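Local coordinates for pili retraction protein PilT (Thermus thermophilus, PDB 5FL3) that probably hydrolyses ATP to drive pilus retraction and is seen here with bound ADP, at residues A[339-343]-A[344-348]; A[176-179]-A[180-184]; A[49-53]-A[54-58]. All blocks are in the same frame, centred on the assembly; numbering follows the deposited sequence.

Contact 1 of 3, residues A[339-343]-A[344-348]; sequences GLISL and EDALS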
ATOM      1  N   GLY A 339      21.784   0.004  13.375  1.00 47.06           N
ATOM      2  CA  GLY A 339      21.093  -0.182  14.635  1.00 53.56           C
ATOM      3  C   GLY A 339      19.626   0.189  14.592  1.00 53.73           C
ATOM      4  O   GLY A 339      19.069   0.619  15.598  1.00 52.06           O
ATOM      5  N   LEU A 340      18.996   0.009  13.432  1.00 54.50           N
ATOM      6  CA  LEU A 340      17.566   0.280  13.290  1.00 50.82           C
ATOM      7  C   LEU A 340      16.732  -1.004  13.435  1.00 53.13           C
ATOM      8  O   LEU A 340      15.538  -0.950  13.737  1.00 52.31           O
ATOM      9  CB  LEU A 340      17.291   0.960  11.952  1.00 49.77           C
ATOM     10  CG  LEU A 340      17.760   2.420  11.868  1.00 48.10           C
ATOM     11  CD1 LEU A 340      17.724   2.941  10.424  1.00 36.75           C
ATOM     12  CD2 LEU A 340      16.918   3.300  12.776  1.00 40.87           C
ATOM     13  N   ILE A 341      17.372  -2.156  13.243  1.00 54.26           N
ATOM     14  CA  ILE A 341      16.722  -3.447  13.473  1.00 54.16           C
ATOM     15  C   ILE A 341      17.647  -4.416  14.221  1.00 56.74           C
ATOM     16  O   ILE A 341      18.875  -4.283  14.176  1.00 52.86           O
ATOM     17  CB  ILE A 341      16.269  -4.115  12.140  1.00 51.63           C
ATOM     18  CG1 ILE A 341      17.431  -4.205  11.148  1.00 49.19           C
ATOM     19  CG2 ILE A 341      15.123  -3.353  11.521  1.00 45.63           C
ATOM     20  CD1 ILE A 341      17.105  -4.963   9.867  1.00 46.42           C
ATOM     21  N   SER A 342      17.053  -5.396  14.900  1.00 57.11           N
ATOM     22  CA  SER A 342      17.836  -6.406  15.598  1.00 54.18           C
ATOM     23  C   SER A 342      18.442  -7.379  14.608  1.00 60.21           C
ATOM     24  O   SER A 342      18.042  -7.428  13.444  1.00 62.86           O
ATOM     25  CB  SER A 342      16.984  -7.163  16.598  1.00 48.12           C
ATOM     26  OG  SER A 342      16.062  -7.993  15.925  1.00 55.44           O
ATOM     27  N   LEU A 343      19.412  -8.157  15.073  1.00 62.77           N
ATOM     28  CA  LEU A 343      19.999  -9.195  14.245  1.00 59.36           C
ATOM     29  C   LEU A 343      18.962 -10.273  13.967  1.00 57.36           C
ATOM     30  O   LEU A 343      18.880 -10.808  12.861  1.00 58.76           O
ATOM     31  CB  LEU A 343      21.230  -9.800  14.926  1.00 62.33           C
ATOM     32  CG  LEU A 343      21.883 -10.999  14.229  1.00 57.79           C
ATOM     33  CD1 LEU A 343      22.391 -10.630  12.834  1.00 55.11           C
ATOM     34  CD2 LEU A 343      23.005 -11.526  15.092  1.00 65.47           C
ATOM     35  N   GLU A 344      18.173 -10.587  14.986  1.00 58.04           N
ATOM     36  CA  GLU A 344      17.140 -11.607  14.860  1.00 59.17           C
ATOM     37  C   GLU A 344      16.147 -11.223  13.771  1.00 58.13           C
ATOM     38  O   GLU A 344      15.905 -11.983  12.833  1.00 57.62           O
ATOM     39  CB  GLU A 344      16.424 -11.802  16.190  1.00 59.42           C
ATOM     40  CG  GLU A 344      15.492 -12.999  16.211  1.00 69.21           C
ATOM     41  CD  GLU A 344      14.744 -13.149  17.533  1.00 78.39           C
ATOM     42  OE1 GLU A 344      14.792 -12.207  18.366  1.00 73.32           O
ATOM     43  OE2 GLU A 344      14.106 -14.211  17.732  1.00 76.49           O
ATOM     44  N   ASP A 345      15.589 -10.025  13.894  1.00 56.75           N
ATOM     45  CA  ASP A 345      14.665  -9.505  12.901  1.00 56.44           C
ATOM     46  C   ASP A 345      15.320  -9.375  11.505  1.00 59.62           C
ATOM     47  O   ASP A 345      14.709  -9.739  10.495  1.00 54.41           O
ATOM     48  CB  ASP A 345      14.096  -8.159  13.372  1.00 50.25           C
ATOM     49  CG  ASP A 345      13.087  -8.319  14.490  1.00 50.96           C
ATOM     50  OD1 ASP A 345      12.595  -9.455  14.704  1.00 53.97           O
ATOM     51  OD2 ASP A 345      12.780  -7.313  15.158  1.00 45.69           O
ATOM     52  N   ALA A 346      16.553  -8.873  11.451  1.00 53.16           N
ATOM     53  CA  ALA A 346      17.266  -8.796  10.188  1.00 50.61           C
ATOM     54  C   ALA A 346      17.400 -10.180   9.535  1.00 56.28           C
ATOM     55  O   ALA A 346      17.274 -10.310   8.311  1.00 57.92           O
ATOM     56  CB  ALA A 346      18.632  -8.166  10.385  1.00 52.24           C
ATOM     57  N   LEU A 347      17.631 -11.214  10.342  1.00 56.56           N
ATOM     58  CA  LEU A 347      17.864 -12.557   9.799  1.00 55.10           C
ATOM     59  C   LEU A 347      16.578 -13.270   9.419  1.00 58.14           C
ATOM     60  O   LEU A 347      16.564 -14.066   8.482  1.00 58.56           O
ATOM     61  CB  LEU A 347      18.643 -13.424  10.788  1.00 56.44           C
ATOM     62  CG  LEU A 347      20.167 -13.411  10.643  1.00 57.19           C
ATOM     63  CD1 LEU A 347      20.800 -13.801  11.956  1.00 52.38           C
ATOM     64  CD2 LEU A 347      20.627 -14.338   9.520  1.00 57.39           C
ATOM     65  N   SER A 348      15.495 -12.999  10.139  1.00 57.55           N
ATOM     66  CA  SER A 348      14.229 -13.643   9.816  1.00 56.29           C
ATOM     67  C   SER A 348      13.622 -13.023   8.552  1.00 58.28           C
ATOM     68  O   SER A 348      12.856 -13.677   7.832  1.00 56.09           O
ATOM     69  CB  SER A 348      13.252 -13.541  10.986  1.00 55.47           C
ATOM     70  OG  SER A 348      12.742 -12.226  11.100  1.00 65.89           O
TER

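Contact 2 of 3, residues A[176-179]-A[180-184]; sequences HKHK and KSLVV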
ATOM      1  N   HIS A 176      -6.523  12.964  -1.055  1.00 39.12           N
ATOM      2  CA  HIS A 176      -5.689  14.010  -1.633  1.00 40.02           C
ATOM      3  C   HIS A 176      -6.528  15.218  -1.961  1.00 40.57           C
ATOM      4  O   HIS A 176      -7.651  15.090  -2.465  1.00 43.74           O
ATOM      5  CB  HIS A 176      -4.996  13.533  -2.906  1.00 38.70           C
ATOM      6  CG  HIS A 176      -4.065  12.386  -2.697  1.00 36.33           C
ATOM      7  ND1 HIS A 176      -2.738  12.557  -2.369  1.00 36.88           N
ATOM      8  CD2 HIS A 176      -4.263  11.050  -2.782  1.00 34.52           C
ATOM      9  CE1 HIS A 176      -2.157  11.374  -2.268  1.00 35.44           C
ATOM     10  NE2 HIS A 176      -3.063  10.443  -2.509  1.00 32.99           N
ATOM     11  N   LYS A 177      -5.994  16.396  -1.682  1.00 43.42           N
ATOM     12  CA  LYS A 177      -6.641  17.596  -2.175  1.00 46.15           C
ATOM     13  C   LYS A 177      -5.962  18.016  -3.483  1.00 38.58           C
ATOM     14  O   LYS A 177      -4.874  17.553  -3.804  1.00 40.02           O
ATOM     15  CB  LYS A 177      -6.608  18.707  -1.127  1.00 45.16           C
ATOM     16  CG  LYS A 177      -5.235  19.144  -0.740  1.00 50.85           C
ATOM     17  CD  LYS A 177      -5.279  20.108   0.424  1.00 57.25           C
ATOM     18  CE  LYS A 177      -3.880  20.626   0.755  1.00 61.40           C
ATOM     19  NZ  LYS A 177      -3.360  21.548  -0.310  1.00 63.10           N
ATOM     20  N   HIS A 178      -6.649  18.838  -4.258  1.00 37.60           N
ATOM     21  CA  HIS A 178      -6.093  19.443  -5.463  1.00 38.91           C
ATOM     22  C   HIS A 178      -4.911  20.336  -5.064  1.00 40.70           C
ATOM     23  O   HIS A 178      -4.997  21.120  -4.116  1.00 40.12           O
ATOM     24  CB  HIS A 178      -7.209  20.216  -6.201  1.00 38.37           C
ATOM     25  CG  HIS A 178      -6.733  21.225  -7.204  1.00 49.75           C
ATOM     26  ND1 HIS A 178      -6.129  20.877  -8.397  1.00 48.92           N
ATOM     27  CD2 HIS A 178      -6.823  22.582  -7.213  1.00 49.42           C
ATOM     28  CE1 HIS A 178      -5.842  21.972  -9.083  1.00 50.56           C
ATOM     29  NE2 HIS A 178      -6.252  23.020  -8.383  1.00 52.74           N
ATOM     30  N   LYS A 179      -3.779  20.156  -5.728  1.00 37.92           N
ATOM     31  CA  LYS A 179      -2.665  21.075  -5.556  1.00 39.24           C
ATOM     32  C   LYS A 179      -2.299  21.576  -6.941  1.00 43.69           C
ATOM     33  O   LYS A 179      -3.023  22.412  -7.505  1.00 41.44           O
ATOM     34  CB  LYS A 179      -1.493  20.408  -4.843  1.00 39.70           C
ATOM     35  CG  LYS A 179      -1.856  20.012  -3.405  1.00 37.87           C
ATOM     36  CD  LYS A 179      -0.703  19.347  -2.660  1.00 39.12           C
ATOM     37  CE  LYS A 179      -1.153  18.861  -1.278  1.00 36.61           C
ATOM     38  NZ  LYS A 179      -0.080  18.148  -0.534  1.00 36.49           N
ATOM     39  N   LYS A 180      -1.226  21.051  -7.517  1.00 37.90           N
ATOM     40  CA  LYS A 180      -0.901  21.416  -8.886  1.00 39.41           C
ATOM     41  C   LYS A 180      -1.609  20.495  -9.876  1.00 39.43           C
ATOM     42  O   LYS A 180      -1.826  20.863 -11.023  1.00 43.16           O
ATOM     43  CB  LYS A 180       0.610  21.386  -9.103  1.00 44.14           C
ATOM     44  CG  LYS A 180       1.078  22.149 -10.340  1.00 50.29           C
ATOM     45  CD  LYS A 180       2.451  22.817 -10.118  1.00 54.45           C
ATOM     46  CE  LYS A 180       2.921  23.567 -11.384  1.00 59.17           C
ATOM     47  NZ  LYS A 180       4.083  24.480 -11.129  1.00 62.89           N
ATOM     48  N   SER A 181      -1.963  19.298  -9.417  1.00 39.29           N
ATOM     49  CA  SER A 181      -2.638  18.287 -10.238  1.00 36.59           C
ATOM     50  C   SER A 181      -4.098  18.146  -9.889  1.00 34.17           C
ATOM     51  O   SER A 181      -4.530  18.595  -8.839  1.00 34.13           O
ATOM     52  CB  SER A 181      -1.985  16.920 -10.064  1.00 36.05           C
ATOM     53  OG  SER A 181      -0.667  16.910 -10.554  1.00 35.11           O
ATOM     54  N   LEU A 182      -4.859  17.533 -10.789  1.00 34.63           N
ATOM     55  CA  LEU A 182      -6.166  17.001 -10.435  1.00 32.47           C
ATOM     56  C   LEU A 182      -5.963  15.591  -9.887  1.00 32.80           C
ATOM     57  O   LEU A 182      -5.185  14.806 -10.423  1.00 32.29           O
ATOM     58  CB  LEU A 182      -7.111  16.965 -11.628  1.00 33.65           C
ATOM     59  CG  LEU A 182      -7.473  18.286 -12.280  1.00 36.81           C
ATOM     60  CD1 LEU A 182      -8.421  18.026 -13.456  1.00 34.55           C
ATOM     61  CD2 LEU A 182      -8.106  19.187 -11.252  1.00 32.85           C
ATOM     62  N   VAL A 183      -6.642  15.280  -8.798  1.00 29.49           N
ATOM     63  CA  VAL A 183      -6.574  13.952  -8.237  1.00 30.38           C
ATOM     64  C   VAL A 183      -7.996  13.434  -8.144  1.00 30.25           C
ATOM     65  O   VAL A 183      -8.776  13.893  -7.318  1.00 31.85           O
ATOM     66  CB  VAL A 183      -5.884  13.945  -6.865  1.00 31.50           C
ATOM     67  CG1 VAL A 183      -5.651  12.516  -6.395  1.00 32.93           C
ATOM     68  CG2 VAL A 183      -4.572  14.643  -6.970  1.00 31.07           C
ATOM     69  N   VAL A 184      -8.328  12.509  -9.039  1.00 31.36           N
ATOM     70  CA  VAL A 184      -9.655  11.932  -9.147  1.00 24.53           C
ATOM     71  C   VAL A 184      -9.583  10.579  -8.487  1.00 30.44           C
ATOM     72  O   VAL A 184      -8.886   9.692  -8.975  1.00 27.58           O
ATOM     73  CB  VAL A 184     -10.093  11.788 -10.614  1.00 27.57           C
ATOM     74  CG1 VAL A 184     -11.382  10.999 -10.722  1.00 26.45           C
ATOM     75  CG2 VAL A 184     -10.239  13.165 -11.262  1.00 31.16           C
TER

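Contact 3 of 3, residues A[49-53]-A[54-58]; sequences RPLTP and KEVEA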
ATOM      1  N   ARG A  49     -11.554  -2.198  30.626  1.00 49.44           N
ATOM      2  CA  ARG A  49     -12.852  -2.836  30.787  1.00 50.95           C
ATOM      3  C   ARG A  49     -13.413  -3.372  29.458  1.00 48.44           C
ATOM      4  O   ARG A  49     -13.483  -2.648  28.460  1.00 46.00           O
ATOM      5  CB  ARG A  49     -13.844  -1.847  31.404  1.00 54.99           C
ATOM      6  CG  ARG A  49     -13.289  -1.052  32.588  1.00 60.59           C
ATOM      7  CD  ARG A  49     -13.265  -1.886  33.859  1.00 59.80           C
ATOM      8  NE  ARG A  49     -14.574  -2.450  34.193  1.00 63.41           N
ATOM      9  CZ  ARG A  49     -14.791  -3.743  34.433  1.00 66.72           C
ATOM     10  NH1 ARG A  49     -13.783  -4.610  34.375  1.00 62.58           N
ATOM     11  NH2 ARG A  49     -16.010  -4.176  34.726  1.00 64.05           N
ATOM     12  N   PRO A  50     -13.805  -4.650  29.444  1.00 44.78           N
ATOM     13  CA  PRO A  50     -14.521  -5.274  28.325  1.00 42.80           C
ATOM     14  C   PRO A  50     -15.798  -4.541  27.960  1.00 43.36           C
ATOM     15  O   PRO A  50     -16.586  -4.237  28.850  1.00 49.00           O
ATOM     16  CB  PRO A  50     -14.849  -6.669  28.854  1.00 43.61           C
ATOM     17  CG  PRO A  50     -13.774  -6.949  29.830  1.00 48.07           C
ATOM     18  CD  PRO A  50     -13.365  -5.639  30.441  1.00 48.32           C
ATOM     19  N   LEU A  51     -15.992  -4.252  26.678  1.00 39.04           N
ATOM     20  CA  LEU A  51     -17.261  -3.714  26.204  1.00 41.36           C
ATOM     21  C   LEU A  51     -18.359  -4.769  26.342  1.00 42.16           C
ATOM     22  O   LEU A  51     -18.125  -5.955  26.091  1.00 43.98           O
ATOM     23  CB  LEU A  51     -17.146  -3.265  24.742  1.00 40.70           C
ATOM     24  CG  LEU A  51     -16.132  -2.164  24.449  1.00 42.66           C
ATOM     25  CD1 LEU A  51     -15.515  -2.377  23.094  1.00 42.36           C
ATOM     26  CD2 LEU A  51     -16.763  -0.780  24.531  1.00 40.73           C
ATOM     27  N   THR A  52     -19.554  -4.348  26.734  1.00 40.36           N
ATOM     28  CA  THR A  52     -20.694  -5.258  26.771  1.00 39.24           C
ATOM     29  C   THR A  52     -21.458  -5.126  25.470  1.00 42.16           C
ATOM     30  O   THR A  52     -21.326  -4.111  24.771  1.00 44.66           O
ATOM     31  CB  THR A  52     -21.641  -4.953  27.953  1.00 44.50           C
ATOM     32  OG1 THR A  52     -22.252  -3.670  27.750  1.00 40.94           O
ATOM     33  CG2 THR A  52     -20.875  -4.979  29.292  1.00 33.72           C
ATOM     34  N   PRO A  53     -22.255  -6.146  25.125  1.00 39.70           N
ATOM     35  CA  PRO A  53     -23.110  -6.015  23.945  1.00 39.35           C
ATOM     36  C   PRO A  53     -23.899  -4.704  23.970  1.00 46.95           C
ATOM     37  O   PRO A  53     -23.972  -3.983  22.952  1.00 45.39           O
ATOM     38  CB  PRO A  53     -24.045  -7.219  24.052  1.00 35.19           C
ATOM     39  CG  PRO A  53     -23.252  -8.229  24.811  1.00 36.41           C
ATOM     40  CD  PRO A  53     -22.304  -7.499  25.705  1.00 35.72           C
ATOM     41  N   LYS A  54     -24.459  -4.389  25.138  1.00 45.62           N
ATOM     42  CA  LYS A  54     -25.258  -3.182  25.290  1.00 49.16           C
ATOM     43  C   LYS A  54     -24.445  -1.939  24.923  1.00 42.67           C
ATOM     44  O   LYS A  54     -24.935  -1.080  24.199  1.00 44.84           O
ATOM     45  CB  LYS A  54     -25.816  -3.074  26.713  1.00 48.09           C
ATOM     46  CG  LYS A  54     -27.292  -2.665  26.740  1.00 58.81           C
ATOM     47  CD  LYS A  54     -28.105  -3.471  27.759  1.00 64.78           C
ATOM     48  CE  LYS A  54     -29.607  -3.219  27.579  1.00 72.79           C
ATOM     49  NZ  LYS A  54     -30.472  -3.986  28.530  1.00 72.76           N
ATOM     50  N   GLU A  55     -23.200  -1.861  25.381  1.00 43.51           N
ATOM     51  CA  GLU A  55     -22.372  -0.700  25.083  1.00 44.20           C
ATOM     52  C   GLU A  55     -21.991  -0.606  23.610  1.00 45.11           C
ATOM     53  O   GLU A  55     -21.959   0.493  23.058  1.00 44.54           O
ATOM     54  CB  GLU A  55     -21.108  -0.714  25.920  1.00 45.09           C
ATOM     55  CG  GLU A  55     -21.295  -0.332  27.362  1.00 43.86           C
ATOM     56  CD  GLU A  55     -20.112  -0.769  28.192  1.00 51.31           C
ATOM     57  OE1 GLU A  55     -19.690  -1.934  28.016  1.00 51.22           O
ATOM     58  OE2 GLU A  55     -19.590   0.039  28.994  1.00 64.09           O
ATOM     59  N   VAL A  56     -21.684  -1.743  22.977  1.00 45.81           N
ATOM     60  CA  VAL A  56     -21.310  -1.706  21.561  1.00 43.67           C
ATOM     61  C   VAL A  56     -22.498  -1.214  20.742  1.00 39.69           C
ATOM     62  O   VAL A  56     -22.349  -0.356  19.884  1.00 41.03           O
ATOM     63  CB  VAL A  56     -20.826  -3.075  21.028  1.00 38.11           C
ATOM     64  CG1 VAL A  56     -20.462  -2.964  19.552  1.00 31.18           C
ATOM     65  CG2 VAL A  56     -19.631  -3.554  21.818  1.00 35.43           C
ATOM     66  N   GLU A  57     -23.683  -1.718  21.045  1.00 39.76           N
ATOM     67  CA  GLU A  57     -24.881  -1.261  20.364  1.00 40.73           C
ATOM     68  C   GLU A  57     -25.098   0.247  20.502  1.00 46.06           C
ATOM     69  O   GLU A  57     -25.487   0.916  19.536  1.00 46.26           O
ATOM     70  CB  GLU A  57     -26.090  -2.002  20.892  1.00 42.05           C
ATOM     71  CG  GLU A  57     -27.383  -1.635  20.213  1.00 49.82           C
ATOM     72  CD  GLU A  57     -28.489  -2.605  20.553  1.00 51.47           C
ATOM     73  OE1 GLU A  57     -28.280  -3.416  21.484  1.00 53.68           O
ATOM     74  OE2 GLU A  57     -29.555  -2.561  19.896  1.00 51.88           O
ATOM     75  N   ALA A  58     -24.828   0.781  21.692  1.00 42.97           N
ATOM     76  CA  ALA A  58     -25.046   2.203  21.965  1.00 42.77           C
ATOM     77  C   ALA A  58     -24.085   3.029  21.138  1.00 47.90           C
ATOM     78  O   ALA A  58     -24.465   4.050  20.549  1.00 49.00           O
ATOM     79  CB  ALA A  58     -24.877   2.520  23.465  1.00 39.10           C
TER

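Contact 1 of 3, residues A[339-343]-A[344-348]
Ser-342 carries its OG between its own backbone N and carbonyl carbon (chi1 70°), and this rotation turns the hydroxyl back to the first turn of the helix that follows. There OG accepts from Asp-345 N at 2.9 Å with an N-H...O angle of 164°, a capping bond. One residue earlier, Ile-341 places CG1 in the corresponding position (chi1 53°), and its CD1 reaches Ala-346 CB at 3.6 Å. Ser-342 is thus the N-cap of helix 343-349, and the apolar contact of Ile-341, the residue before the cap, with Ala-346 fits a hydrophobic staple. The Ser-342 carbonyl also works for the helix, its O accepting from Ala-346 N at 2.9 Å. An alanine here has no OG for Asp-345 N, and the first turn would probably be held less firmly at its start. Leu-343 and Leu-347 run side by side in the same direction one turn apart, CD1 to CD1 3.7 Å, and both pack on Phe-356 of helix 353-361. Ile-341 packs on Leu-332 and Leu-335 of helix 328-337 and on Leu-279 of strand 270-280.

Contact 2 of 3, residues A[176-179]-A[180-184]
Between His-176 and Val-183 the chain doubles back, the paths of 176-179 and 180-183 running 153° apart, with the CA atoms of His-178 and Leu-182 5.5 Å from each other. One side-chain hydrogen bond spans the bend: His-178 ND1 donates to Ser-181 O at 2.8 Å, with an N-H...O angle of 143°, consistent with a proton on ND1. The oxygen sits at the ring edge, somewhat tilted from the ring plane, while the donor stands above the carbonyl plane, well away from the usual lone-pair direction. CG of His-178 is anti to the backbone N (chi1 162°), which carries the imidazole over to this carbonyl. Leu-182 CD2 approaches the same ring obliquely, 3.9 Å from His-178 ND1. The bend leads from the loop after strand 164-169 into strand 182-187, an outermost strand of the mixed sheet in the P-loop ATPase domain. At the start of that strand Val-183 points toward the loop, and its CG1 meets His-176 CB at 3.7 Å, with the ring of His-176 set obliquely to the methyl. This apolar pair joins the two arms near their open end, whereas the histidine bond ties them closer to the bend. Helix 146-160 supports the turn: Asn-158 bonds to the backbone of Lys-177, Lys-179 and Ser-181, and Lys-179 NZ forms a salt bridge with Asp-155. The hydroxyl of Ser-181, on a buried residue, is satisfied by Tyr-161 O and Lys-163 N. His-176 also rests on Ile-154 of the helix that follows the P-loop.

Contact 3 of 3, residues A[49-53]-A[54-58]
A capping box formed by Thr-52 and Glu-55 starts helix 53-63, with each residue's side chain bonded to the backbone N of the other. Thr-52 OG1 accepts from Glu-55 N at 3.1 Å (N-H...O 157°). In return Glu-55 OE1 accepts from Thr-52 N at 2.7 Å, the nitrogen approaching almost in line with the C-O bond. Thr-52 OG1 also donates to Glu-55 OE1 at 3.1 Å, coming from above the carboxylate plane, which gives this oxygen two donors and should restrain the rotation of the carboxylate. The glutamate gets there because CG lies beside its own backbone N (chi1 -75°) and the chain then extends back across Thr-52, the two side chains crossing obliquely. A carboxylate so close to the N-terminal end of a helix probably gains from the helix dipole. Thr-52 is the N-cap and Pro-53 the first helical residue, a place where a proline's lack of an N-H costs no helical bond. The carbonyls of both serve the first turn: Thr-52 O accepts from Val-56 N at 3.0 Å, and Pro-53 O from Glu-57 N. Leu-51 CB touches Val-56 CG2 at 3.8 Å, a buried apolar pair that fits a hydrophobic staple. Val-56 continues onto Phe-101 of strand 100-108, setting the helix against the antiparallel sheet, while Glu-57 forms a salt bridge with Arg-61.

In the fold
Contacts 1 and 3, both partly buried, begin a helix with a hydroxyl N-cap and an apolar pair between the residue before the cap and the first turn. In contact 3 the cap is reciprocal; in contact 1 the aspartate at the matching position makes no return bond from its carboxylate to Ser-342 N. Contact 2 lies at the surface and turns the chain into an edge strand, using a histidine and a backbone carbonyl. Contact 1 packs between helices 328-337 and 353-361 and also touches strand 270-280, so contacts 1 and 2 adjoin the same mixed sheet at different strands, whereas 49-58 belongs with the antiparallel sheet. Their centres lie about 40 Å apart.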